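65 kDa virulence protein (Salmonella typhimurium, PDB 2GWM) probably uses its C-terminal ADP-ribosyltransferase domain, the part in this chain, to ADP-ribosylate an arginine of host actin with NAD(+), blocking polymerisation. Local coordinates at residues V93-E96 with Y97-G101. Sequence-based numbering, arbitrary orientation.
Sequences VLKE and YTTIG
Val93 O takes the N-H of Tyr97, 3.0 Å from Tyr97 N, in the last regular i to i+4 bond of helix 91-97, whose C-terminal end two threonines then close on the surface of the ADP-ribosyltransferase fold. The same oxygen sits at the edge of the Tyr97 ring, near its plane, while Val93 CG1 lies alongside the ring, 3.7 Å from Tyr97 CE1. Beyond this pair the Tyr97 side chain touches Ile194 and Met196 of strand 192-198. One residue on, Leu94 O is gripped by the hydroxyl of Thr98, with OG1 2.7 Å away and above the carbonyl plane; a chi1 of 59° sets OG1 between the backbone N and carbonyl carbon of Thr98, from where it reaches Leu94 O, and leaves CG2 to meet Leu94 CD1 at 3.9 Å. Thr98 N gives Leu94 O only a weak bond and turns to Lys95 O at 3.3 Å, a sign that the helix is ending. Lys95 O also receives Thr99 OG1 at 2.6 Å, the two donors arriving from opposite faces of its plane. Glu96 O accepts a weak bond from Thr99 N, and Asn102 ND2 is its second donor. A water joins Lys95 and Thr99, accepting from Lys95 NZ at 3.1 Å and donating to Thr99 OG1 at 3.0 Å.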
ATOM      1  N   VAL A  93     -10.784  -5.451 -10.788  1.00 30.78           N
ATOM      2  CA  VAL A  93      -9.679  -5.625  -9.848  1.00 29.15           C
ATOM      3  C   VAL A  93      -9.788  -7.004  -9.160  1.00 28.15           C
ATOM      4  O   VAL A  93      -8.806  -7.743  -9.044  1.00 27.29           O
ATOM      5  CB  VAL A  93      -9.652  -4.504  -8.799  1.00 29.63           C
ATOM      6  CG1 VAL A  93      -8.460  -4.661  -7.877  1.00 30.60           C
ATOM      7  CG2 VAL A  93      -9.641  -3.074  -9.491  1.00 31.29           C
ATOM      8  N   LEU A  94     -10.977  -7.319  -8.661  1.00 27.74           N
ATOM      9  CA  LEU A  94     -11.196  -8.638  -8.068  1.00 27.64           C
ATOM     10  C   LEU A  94     -10.785  -9.772  -9.014  1.00 27.03           C
ATOM     11  O   LEU A  94     -10.115 -10.739  -8.592  1.00 25.81           O
ATOM     12  CB  LEU A  94     -12.651  -8.805  -7.655  1.00 27.77           C
ATOM     13  CG  LEU A  94     -13.105 -10.182  -7.156  1.00 28.53           C
ATOM     14  CD1 LEU A  94     -12.360 -10.541  -5.920  1.00 28.00           C
ATOM     15  CD2 LEU A  94     -14.590 -10.174  -6.885  1.00 29.92           C
ATOM     16  N   LYS A  95     -11.193  -9.674 -10.280  1.00 27.41           N
ATOM     17  CA  LYS A  95     -10.896 -10.743 -11.215  1.00 27.72           C
ATOM     18  C   LYS A  95      -9.392 -10.873 -11.388  1.00 26.60           C
ATOM     19  O   LYS A  95      -8.865 -11.967 -11.377  1.00 25.51           O
ATOM     20  CB  LYS A  95     -11.512 -10.456 -12.559  1.00 28.72           C
ATOM     21  CG  LYS A  95     -11.182 -11.547 -13.561  1.00 30.25           C
ATOM     22  CD  LYS A  95     -12.032 -11.483 -14.815  1.00 33.11           C
ATOM     23  CE  LYS A  95     -11.712 -12.673 -15.734  1.00 35.76           C
ATOM     24  NZ  LYS A  95     -12.014 -14.018 -15.104  1.00 37.57           N
ATOM     25  N   GLU A  96      -8.711  -9.744 -11.521  1.00 25.97           N
ATOM     26  CA  GLU A  96      -7.239  -9.729 -11.630  1.00 25.96           C
ATOM     27  C   GLU A  96      -6.539 -10.413 -10.431  1.00 24.96           C
ATOM     28  O   GLU A  96      -5.631 -11.238 -10.585  1.00 25.07           O
ATOM     29  CB  GLU A  96      -6.717  -8.280 -11.683  1.00 27.48           C
ATOM     30  CG  GLU A  96      -6.730  -7.628 -13.009  1.00 33.02           C
ATOM     31  CD  GLU A  96      -5.322  -7.148 -13.380  1.00 40.70           C
ATOM     32  OE1 GLU A  96      -4.712  -7.831 -14.256  1.00 39.86           O
ATOM     33  OE2 GLU A  96      -4.828  -6.143 -12.763  1.00 44.39           O
ATOM     34  N   TYR A  97      -6.981 -10.077  -9.230  1.00 22.76           N
ATOM     35  CA  TYR A  97      -6.305 -10.562  -8.035  1.00 24.01           C
ATOM     36  C   TYR A  97      -6.647 -12.017  -7.705  1.00 23.05           C
ATOM     37  O   TYR A  97      -5.995 -12.610  -6.845  1.00 23.20           O
ATOM     38  CB  TYR A  97      -6.725  -9.675  -6.840  1.00 25.23           C
ATOM     39  CG  TYR A  97      -5.922  -8.411  -6.711  1.00 28.24           C
ATOM     40  CD1 TYR A  97      -5.942  -7.463  -7.720  1.00 32.70           C
ATOM     41  CD2 TYR A  97      -5.100  -8.202  -5.643  1.00 31.83           C
ATOM     42  CE1 TYR A  97      -5.147  -6.284  -7.637  1.00 33.60           C
ATOM     43  CE2 TYR A  97      -4.323  -7.021  -5.552  1.00 33.30           C
ATOM     44  CZ  TYR A  97      -4.358  -6.097  -6.565  1.00 31.85           C
ATOM     45  OH  TYR A  97      -3.612  -4.917  -6.580  1.00 36.02           O
ATOM     46  N   THR A  98      -7.666 -12.548  -8.372  1.00 22.75           N
ATOM     47  CA  THR A  98      -8.121 -13.942  -8.110  1.00 22.93           C
ATOM     48  C   THR A  98      -7.937 -14.834  -9.306  1.00 23.55           C
ATOM     49  O   THR A  98      -8.499 -15.920  -9.400  1.00 24.43           O
ATOM     50  CB  THR A  98      -9.587 -14.036  -7.607  1.00 22.71           C
ATOM     51  OG1 THR A  98     -10.463 -13.463  -8.565  1.00 23.04           O
ATOM     52  CG2 THR A  98      -9.746 -13.357  -6.308  1.00 24.07           C
ATOM     53  N   THR A  99      -7.094 -14.382 -10.209  1.00 23.11           N
ATOM     54  CA  THR A  99      -6.638 -15.210 -11.338  1.00 23.69           C
ATOM     55  C   THR A  99      -5.300 -15.861 -10.963  1.00 22.98           C
ATOM     56  O   THR A  99      -4.236 -15.197 -10.898  1.00 23.61           O
ATOM     57  CB  THR A  99      -6.527 -14.391 -12.607  1.00 23.84           C
ATOM     58  OG1 THR A  99      -7.808 -13.806 -12.914  1.00 26.79           O
ATOM     59  CG2 THR A  99      -6.099 -15.262 -13.763  1.00 25.62           C
ATOM     60  N   ILE A 100      -5.341 -17.174 -10.745  1.00 24.50           N
ATOM     61  CA  ILE A 100      -4.158 -17.901 -10.343  1.00 24.29           C
ATOM     62  C   ILE A 100      -3.059 -17.679 -11.363  1.00 24.42           C
ATOM     63  O   ILE A 100      -3.272 -17.820 -12.582  1.00 24.73           O
ATOM     64  CB  ILE A 100      -4.415 -19.429 -10.227  1.00 26.72           C
ATOM     65  CG1 ILE A 100      -5.469 -19.721  -9.199  1.00 30.15           C
ATOM     66  CG2 ILE A 100      -3.109 -20.129  -9.881  1.00 26.69           C
ATOM     67  CD1 ILE A 100      -4.964 -19.484  -7.835  1.00 36.61           C
ATOM     68  N   GLY A 101      -1.887 -17.320 -10.859  1.00 24.00           N
ATOM     69  CA  GLY A 101      -0.723 -17.096 -11.669  1.00 23.02           C
ATOM     70  C   GLY A 101      -0.625 -15.738 -12.330  1.00 22.98           C
ATOM     71  O   GLY A 101       0.380 -15.453 -12.990  1.00 24.21           O
TER
HETATM   72  O   HOH W   1     -10.125 -15.692 -13.299  1.00 55.49           O